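Local coordinates for DNA polymerase III subunit beta (Helicobacter pylori 26695, PDB 4S3I), which acts as a sliding clamp that tethers DNA polymerases and other proteins to DNA and makes them processive, at residues A[163-168]-A[188-193]; A[141-146]-A[181-186]. All coordinates share one frame; numbering follows the deposited sequence.

Interaction 1: residues A[163-168]-A[188-193]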
ATOM      1  N   PHE A 163     -12.347  24.174  26.650  1.00 34.92           N
ATOM      2  CA  PHE A 163     -11.417  24.815  27.576  1.00 38.60           C
ATOM      3  C   PHE A 163     -12.142  25.304  28.816  1.00 39.76           C
ATOM      4  O   PHE A 163     -13.103  26.073  28.716  1.00 43.67           O
ATOM      5  CB  PHE A 163     -10.737  26.016  26.910  1.00 38.72           C
ATOM      6  CG  PHE A 163      -9.836  25.650  25.762  1.00 36.10           C
ATOM      7  CD1 PHE A 163      -8.492  25.377  25.978  1.00 34.39           C
ATOM      8  CD2 PHE A 163     -10.328  25.596  24.467  1.00 34.59           C
ATOM      9  CE1 PHE A 163      -7.648  25.047  24.922  1.00 33.65           C
ATOM     10  CE2 PHE A 163      -9.491  25.253  23.399  1.00 33.83           C
ATOM     11  CZ  PHE A 163      -8.148  24.986  23.631  1.00 33.36           C
ATOM     12  N   ASP A 164     -11.679  24.861  29.981  1.00 42.23           N
ATOM     13  CA  ASP A 164     -12.136  25.420  31.257  1.00 45.32           C
ATOM     14  C   ASP A 164     -10.982  26.201  31.883  1.00 46.43           C
ATOM     15  O   ASP A 164     -10.092  25.608  32.507  1.00 44.89           O
ATOM     16  CB  ASP A 164     -12.597  24.304  32.207  1.00 45.93           C
ATOM     17  CG  ASP A 164     -13.193  24.837  33.510  1.00 52.22           C
ATOM     18  OD1 ASP A 164     -12.629  25.771  34.128  1.00 56.13           O
ATOM     19  OD2 ASP A 164     -14.242  24.307  33.923  1.00 61.29           O
ATOM     20  N   GLN A 165     -11.002  27.523  31.722  1.00 47.45           N
ATOM     21  CA  GLN A 165      -9.937  28.383  32.235  1.00 45.80           C
ATOM     22  C   GLN A 165      -9.822  28.288  33.759  1.00 48.16           C
ATOM     23  O   GLN A 165      -8.716  28.250  34.300  1.00 41.44           O
ATOM     24  CB  GLN A 165     -10.147  29.837  31.778  1.00 45.40           C
ATOM     25  CG  GLN A 165      -9.699  30.923  32.778  1.00 62.36           C
ATOM     26  CD  GLN A 165      -8.209  31.224  32.712  1.00 70.88           C
ATOM     27  OE1 GLN A 165      -7.497  31.127  33.717  1.00 71.99           O
ATOM     28  NE2 GLN A 165      -7.733  31.609  31.530  1.00 72.73           N
ATOM     29  N   LYS A 166     -10.962  28.229  34.443  1.00 57.55           N
ATOM     30  CA  LYS A 166     -10.967  28.257  35.904  1.00 69.10           C
ATOM     31  C   LYS A 166     -10.263  27.043  36.484  1.00 61.99           C
ATOM     32  O   LYS A 166      -9.450  27.154  37.408  1.00 56.94           O
ATOM     33  CB  LYS A 166     -12.396  28.308  36.449  1.00 81.86           C
ATOM     34  CG  LYS A 166     -12.595  29.360  37.526  1.00 96.76           C
ATOM     35  CD  LYS A 166     -12.803  30.737  36.899  1.00108.94           C
ATOM     36  CE  LYS A 166     -11.845  31.791  37.447  1.00115.17           C
ATOM     37  NZ  LYS A 166     -10.478  31.676  36.857  1.00115.94           N
ATOM     38  N   HIS A 167     -10.576  25.882  35.925  1.00 55.67           N
ATOM     39  CA  HIS A 167     -10.058  24.639  36.454  1.00 52.48           C
ATOM     40  C   HIS A 167      -8.830  24.168  35.681  1.00 46.45           C
ATOM     41  O   HIS A 167      -8.249  23.134  36.007  1.00 46.05           O
ATOM     42  CB  HIS A 167     -11.171  23.591  36.504  1.00 55.15           C
ATOM     43  CG  HIS A 167     -12.351  24.022  37.324  1.00 67.98           C
ATOM     44  ND1 HIS A 167     -13.568  24.353  36.768  1.00 72.78           N
ATOM     45  CD2 HIS A 167     -12.486  24.205  38.662  1.00 68.48           C
ATOM     46  CE1 HIS A 167     -14.407  24.705  37.727  1.00 75.68           C
ATOM     47  NE2 HIS A 167     -13.774  24.626  38.884  1.00 72.28           N
ATOM     48  N   GLN A 168      -8.423  24.959  34.685  1.00 39.87           N
ATOM     49  CA  GLN A 168      -7.234  24.668  33.888  1.00 44.14           C
ATOM     50  C   GLN A 168      -7.296  23.250  33.320  1.00 45.81           C
ATOM     51  O   GLN A 168      -6.354  22.447  33.438  1.00 36.91           O
ATOM     52  CB  GLN A 168      -5.965  24.894  34.707  1.00 50.21           C
ATOM     53  CG  GLN A 168      -5.787  26.359  35.155  1.00 58.77           C
ATOM     54  CD  GLN A 168      -5.575  27.330  33.984  1.00 66.01           C
ATOM     55  OE1 GLN A 168      -4.447  27.539  33.531  1.00 69.85           O
ATOM     56  NE2 GLN A 168      -6.659  27.933  33.503  1.00 63.10           N
ATOM     57  N   ILE A 188      -3.440  22.320  32.719  1.00 43.81           N
ATOM     58  CA  ILE A 188      -3.073  22.963  31.473  1.00 44.22           C
ATOM     59  C   ILE A 188      -3.173  24.461  31.702  1.00 38.95           C
ATOM     60  O   ILE A 188      -4.229  24.952  32.108  1.00 39.39           O
ATOM     61  CB  ILE A 188      -4.058  22.573  30.362  1.00 47.75           C
ATOM     62  CG1 ILE A 188      -4.179  21.054  30.297  1.00 55.17           C
ATOM     63  CG2 ILE A 188      -3.616  23.151  29.020  1.00 47.01           C
ATOM     64  CD1 ILE A 188      -2.857  20.364  30.020  1.00 59.70           C
ATOM     65  N   SER A 189      -2.080  25.186  31.467  1.00 40.00           N
ATOM     66  CA  SER A 189      -2.110  26.634  31.567  1.00 46.49           C
ATOM     67  C   SER A 189      -2.943  27.189  30.415  1.00 45.24           C
ATOM     68  O   SER A 189      -2.478  27.248  29.278  1.00 43.41           O
ATOM     69  CB  SER A 189      -0.697  27.220  31.532  1.00 55.96           C
ATOM     70  OG  SER A 189       0.042  26.842  32.672  1.00 65.11           O
ATOM     71  N   ILE A 190      -4.177  27.582  30.716  1.00 45.24           N
ATOM     72  CA  ILE A 190      -5.079  28.120  29.703  1.00 44.48           C
ATOM     73  C   ILE A 190      -5.193  29.629  29.824  1.00 43.56           C
ATOM     74  O   ILE A 190      -5.545  30.154  30.887  1.00 46.29           O
ATOM     75  CB  ILE A 190      -6.485  27.491  29.808  1.00 43.35           C
ATOM     76  CG1 ILE A 190      -6.410  25.992  29.535  1.00 39.10           C
ATOM     77  CG2 ILE A 190      -7.467  28.172  28.846  1.00 41.88           C
ATOM     78  CD1 ILE A 190      -7.764  25.279  29.612  1.00 45.06           C
ATOM     79  N   HIS A 191      -4.886  30.328  28.735  1.00 38.58           N
ATOM     80  CA  HIS A 191      -5.128  31.764  28.679  1.00 41.39           C
ATOM     81  C   HIS A 191      -6.343  32.011  27.799  1.00 47.70           C
ATOM     82  O   HIS A 191      -6.372  31.604  26.638  1.00 48.44           O
ATOM     83  CB  HIS A 191      -3.903  32.509  28.146  1.00 39.77           C
ATOM     84  CG  HIS A 191      -2.660  32.235  28.926  1.00 49.94           C
ATOM     85  ND1 HIS A 191      -2.257  33.015  29.991  1.00 56.58           N
ATOM     86  CD2 HIS A 191      -1.741  31.243  28.818  1.00 51.80           C
ATOM     87  CE1 HIS A 191      -1.141  32.524  30.496  1.00 59.11           C
ATOM     88  NE2 HIS A 191      -0.807  31.450  29.805  1.00 56.80           N
ATOM     89  N   SER A 192      -7.354  32.660  28.364  1.00 47.67           N
ATOM     90  CA  SER A 192      -8.630  32.808  27.684  1.00 45.66           C
ATOM     91  C   SER A 192      -9.327  34.065  28.162  1.00 48.24           C
ATOM     92  O   SER A 192      -9.197  34.449  29.324  1.00 52.68           O
ATOM     93  CB  SER A 192      -9.512  31.579  27.930  1.00 44.06           C
ATOM     94  OG  SER A 192     -10.756  31.708  27.271  1.00 48.87           O
ATOM     95  N   THR A 193     -10.059  34.714  27.265  1.00 44.74           N
ATOM     96  CA  THR A 193     -10.826  35.899  27.635  1.00 55.11           C
ATOM     97  C   THR A 193     -12.154  35.498  28.283  1.00 62.30           C
ATOM     98  O   THR A 193     -12.740  36.260  29.051  1.00 68.67           O
ATOM     99  CB  THR A 193     -11.055  36.810  26.416  1.00 53.88           C
ATOM    100  OG1 THR A 193     -11.664  36.048  25.367  1.00 52.69           O
ATOM    101  CG2 THR A 193      -9.722  37.358  25.912  1.00 44.46           C
TER
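Q168 grips I188 and I190 from the four-residue loop joining strands 158-164 and 169-175, a hairpin in the central DNA-clamp domain. Its backbone O accepts from I188 N at 3.0 Å, with an almost straight N-H...O angle of 173°. Its side chain, bent at CB-CG (chi2 -65°), swings OE1 to the N of I190 two residues further on, 2.8 Å away; that donor stands above the amide plane, not on a lone pair. One residue therefore holds both ends of a short extended piece of chain. The place of Q168 NE2 is doubtful, since it clashes with Q165 O in the model. I190 points toward the hairpin, and with its chain extended (chi2 -180°) I190 CD1 lies 3.7 Å from F163 CD1, at the ring edge and near its plane. The same methyl lies 3.7 Å from D164 O. From the start of the loop the Q165 carboxamide reaches the backbone of I190 and S192, its NE2 2.7 Å from I190 O.

Outward from this shell, F163 also packs on V127, I129, L170, I197 and C199, and I190 shares I129. Strand 190-192 lies beside strand 127-131, the backbones of H191 and S128 being hydrogen-bonded. S192 OG bonds to E194 O. The loop itself is shaped by D164, whose OD1 accepts from H167 N (2.7 Å) in an Asx motif, while its OD2 takes H167 ND1 at 2.9 Å, lying in the plane of the imidazole.

Interaction 2: residues A[141-146]-A[181-186]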
ATOM      1  N   LYS A 141      -4.887  11.559  18.279  1.00 26.02           N
ATOM      2  CA  LYS A 141      -4.667  10.305  17.556  1.00 25.68           C
ATOM      3  C   LYS A 141      -5.549   9.187  18.119  1.00 31.51           C
ATOM      4  O   LYS A 141      -6.004   8.301  17.388  1.00 26.97           O
ATOM      5  CB  LYS A 141      -3.191   9.905  17.622  1.00 25.53           C
ATOM      6  CG  LYS A 141      -2.824   8.732  16.732  1.00 50.98           C
ATOM      7  CD  LYS A 141      -1.529   8.061  17.193  1.00 57.69           C
ATOM      8  CE  LYS A 141      -1.176   6.876  16.295  1.00 62.37           C
ATOM      9  NZ  LYS A 141      -0.204   5.926  16.921  1.00 67.47           N
ATOM     10  N   LYS A 142      -5.812   9.236  19.420  1.00 29.06           N
ATOM     11  CA  LYS A 142      -6.555   8.155  20.061  1.00 29.25           C
ATOM     12  C   LYS A 142      -8.042   8.264  19.778  1.00 29.72           C
ATOM     13  O   LYS A 142      -8.755   7.267  19.716  1.00 27.80           O
ATOM     14  CB  LYS A 142      -6.270   8.134  21.567  1.00 25.62           C
ATOM     15  CG  LYS A 142      -4.947   7.482  21.912  1.00 25.45           C
ATOM     16  CD  LYS A 142      -4.596   7.626  23.404  1.00 27.99           C
ATOM     17  CE  LYS A 142      -3.314   6.854  23.750  1.00 25.59           C
ATOM     18  NZ  LYS A 142      -2.824   7.240  25.108  1.00 25.92           N
ATOM     19  N   ILE A 143      -8.502   9.484  19.568  1.00 26.07           N
ATOM     20  CA  ILE A 143      -9.933   9.734  19.426  1.00 26.43           C
ATOM     21  C   ILE A 143     -10.371   9.762  17.964  1.00 32.16           C
ATOM     22  O   ILE A 143     -11.516   9.443  17.634  1.00 29.82           O
ATOM     23  CB  ILE A 143     -10.297  11.047  20.158  1.00 26.90           C
ATOM     24  CG1 ILE A 143     -10.092  10.855  21.662  1.00 26.89           C
ATOM     25  CG2 ILE A 143     -11.722  11.517  19.870  1.00 27.42           C
ATOM     26  CD1 ILE A 143     -10.436  12.082  22.499  1.00 27.44           C
ATOM     27  N   ALA A 144      -9.440  10.130  17.087  1.00 34.89           N
ATOM     28  CA  ALA A 144      -9.720  10.245  15.645  1.00 34.52           C
ATOM     29  C   ALA A 144     -10.565   9.111  15.035  1.00 37.12           C
ATOM     30  O   ALA A 144     -11.482   9.388  14.253  1.00 33.69           O
ATOM     31  CB  ALA A 144      -8.420  10.422  14.853  1.00 32.15           C
ATOM     32  N   PRO A 145     -10.260   7.834  15.376  1.00 26.22           N
ATOM     33  CA  PRO A 145     -11.000   6.764  14.693  1.00 26.81           C
ATOM     34  C   PRO A 145     -12.505   6.767  14.925  1.00 27.87           C
ATOM     35  O   PRO A 145     -13.219   6.152  14.141  1.00 31.00           O
ATOM     36  CB  PRO A 145     -10.401   5.490  15.292  1.00 31.41           C
ATOM     37  CG  PRO A 145      -9.029   5.873  15.713  1.00 31.53           C
ATOM     38  CD  PRO A 145      -9.139   7.293  16.174  1.00 25.81           C
ATOM     39  N   VAL A 146     -12.991   7.413  15.978  1.00 28.21           N
ATOM     40  CA  VAL A 146     -14.430   7.371  16.232  1.00 28.98           C
ATOM     41  C   VAL A 146     -15.163   8.439  15.435  1.00 33.59           C
ATOM     42  O   VAL A 146     -16.385   8.387  15.294  1.00 38.18           O
ATOM     43  CB  VAL A 146     -14.774   7.483  17.730  1.00 32.10           C
ATOM     44  CG1 VAL A 146     -13.886   6.530  18.554  1.00 26.90           C
ATOM     45  CG2 VAL A 146     -14.613   8.913  18.212  1.00 35.99           C
ATOM     46  N   SER A 181     -15.663   8.898  22.666  1.00 28.09           N
ATOM     47  CA  SER A 181     -14.369   8.803  23.327  1.00 27.61           C
ATOM     48  C   SER A 181     -14.010  10.177  23.829  1.00 34.92           C
ATOM     49  O   SER A 181     -14.241  11.188  23.142  1.00 28.32           O
ATOM     50  CB  SER A 181     -13.286   8.288  22.384  1.00 27.07           C
ATOM     51  OG  SER A 181     -13.496   6.926  22.086  1.00 31.84           O
ATOM     52  N   TYR A 182     -13.453  10.221  25.032  1.00 27.91           N
ATOM     53  CA  TYR A 182     -13.145  11.496  25.658  1.00 28.35           C
ATOM     54  C   TYR A 182     -11.904  11.409  26.515  1.00 35.23           C
ATOM     55  O   TYR A 182     -11.464  10.316  26.893  1.00 27.68           O
ATOM     56  CB  TYR A 182     -14.320  11.980  26.509  1.00 29.03           C
ATOM     57  CG  TYR A 182     -14.611  11.093  27.704  1.00 36.51           C
ATOM     58  CD1 TYR A 182     -15.495  10.027  27.596  1.00 38.30           C
ATOM     59  CD2 TYR A 182     -14.010  11.327  28.940  1.00 39.97           C
ATOM     60  CE1 TYR A 182     -15.773   9.211  28.678  1.00 38.86           C
ATOM     61  CE2 TYR A 182     -14.279  10.516  30.026  1.00 43.30           C
ATOM     62  CZ  TYR A 182     -15.161   9.458  29.885  1.00 43.98           C
ATOM     63  OH  TYR A 182     -15.445   8.643  30.957  1.00 50.19           O
ATOM     64  N   THR A 183     -11.342  12.569  26.824  1.00 28.47           N
ATOM     65  CA  THR A 183     -10.279  12.634  27.802  1.00 28.47           C
ATOM     66  C   THR A 183     -10.329  13.994  28.436  1.00 29.20           C
ATOM     67  O   THR A 183     -10.812  14.970  27.835  1.00 29.59           O
ATOM     68  CB  THR A 183      -8.895  12.375  27.194  1.00 28.01           C
ATOM     69  OG1 THR A 183      -7.919  12.275  28.241  1.00 29.29           O
ATOM     70  CG2 THR A 183      -8.495  13.500  26.237  1.00 28.17           C
ATOM     71  N   GLN A 184      -9.857  14.060  29.667  1.00 29.47           N
ATOM     72  CA  GLN A 184      -9.782  15.327  30.355  1.00 35.69           C
ATOM     73  C   GLN A 184      -8.312  15.578  30.669  1.00 37.71           C
ATOM     74  O   GLN A 184      -7.665  14.773  31.350  1.00 35.19           O
ATOM     75  CB  GLN A 184     -10.656  15.309  31.613  1.00 44.14           C
ATOM     76  CG  GLN A 184     -11.042  16.697  32.116  1.00 62.14           C
ATOM     77  CD  GLN A 184     -12.347  16.697  32.902  1.00 73.54           C
ATOM     78  OE1 GLN A 184     -13.436  16.717  32.323  1.00 76.15           O
ATOM     79  NE2 GLN A 184     -12.240  16.672  34.228  1.00 75.59           N
ATOM     80  N   LEU A 185      -7.775  16.674  30.137  1.00 31.73           N
ATOM     81  CA  LEU A 185      -6.376  17.021  30.361  1.00 30.68           C
ATOM     82  C   LEU A 185      -6.294  18.105  31.430  1.00 38.18           C
ATOM     83  O   LEU A 185      -6.715  19.246  31.212  1.00 36.87           O
ATOM     84  CB  LEU A 185      -5.730  17.507  29.066  1.00 32.65           C
ATOM     85  CG  LEU A 185      -5.909  16.542  27.891  1.00 38.20           C
ATOM     86  CD1 LEU A 185      -5.588  17.230  26.572  1.00 34.78           C
ATOM     87  CD2 LEU A 185      -5.024  15.341  28.086  1.00 33.87           C
ATOM     88  N   GLU A 186      -5.746  17.757  32.585  1.00 36.54           N
ATOM     89  CA  GLU A 186      -5.708  18.703  33.688  1.00 43.88           C
ATOM     90  C   GLU A 186      -4.365  19.408  33.783  1.00 41.17           C
ATOM     91  O   GLU A 186      -3.397  19.016  33.118  1.00 37.66           O
ATOM     92  CB  GLU A 186      -6.064  18.002  35.000  1.00 53.40           C
ATOM     93  CG  GLU A 186      -7.481  17.443  35.013  1.00 66.16           C
ATOM     94  CD  GLU A 186      -7.971  17.119  36.409  1.00 82.67           C
ATOM     95  OE1 GLU A 186      -9.175  17.328  36.683  1.00 88.20           O
ATOM     96  OE2 GLU A 186      -7.152  16.656  37.231  1.00 88.59           O
TER
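Y182 carries the one aromatic ring here, yet it meets I143 only through its backbone, Y182 CA lying 4.2 Å from I143 CD1. The phenol leaves the strand on the side away from the helix, where it meets the Y247 ring with the planes at about 30° and also touches V173 and L251. The S181 peptide group turns one face to I143, whose CD1 and CG2 both lie above that face, 4.0 and 4.1 Å from S181 O.

I143 does most of the touching. Its side chain is fully extended at chi2 (-179°), and CD1 sits over the strand, near S181 O and Y182 CA and 4.4 Å from T183 CG2, while CG1 sits 4.2 Å from S181 CB. V146 adds a second, smaller contact to S181: its CG1, anti to the carbonyl carbon (chi1 -47°), lies 3.6 Å from S181 OG. The two side chains come from the close of helix 135-143 and the 3-10 turn that follows it, where V146 N donates to I143 O at 3.0 Å.

This is helix-on-sheet packing of the DNA-clamp fold. I143 also rests on V172 of the neighbouring strand and on I367, and T183 on A139. Strand 179-185 lies between strands 169-175 and 368-371, with Y182 and S368 joined through their backbones, so the sheet continues toward the C-terminal domain.

No hydrogen bond crosses between helix and strand. S181 OG and T183 OG1 bond to T369 OG1 and K366 O, in or next to the neighbouring strand 368-371, and the buried contact itself rests on van der Waals contact of I143 and V146 methyls with S181, the Y182 backbone and T183 CG2.

The two contacts lie about 19 Å apart, centre to centre, and no atoms touch between them. Both reach the sheet containing strands 158-164 and 179-185, while interaction 1 joins it to strand 190-192, the edge of another sheet. They interleave along the chain: 141-146 and 163-168 come first, then 181-186 and 188-193, the last two separated by one residue. Interaction 2 sits about 10 Å from the centre of the chain, where the helix covers the sheet, whereas interaction 1 is about 22 Å from it, at a hairpin loop. One contact is buried and has no hydrogen bond across it; the other combines two hydrogen bonds to Q168 with burial of I190 against the hairpin.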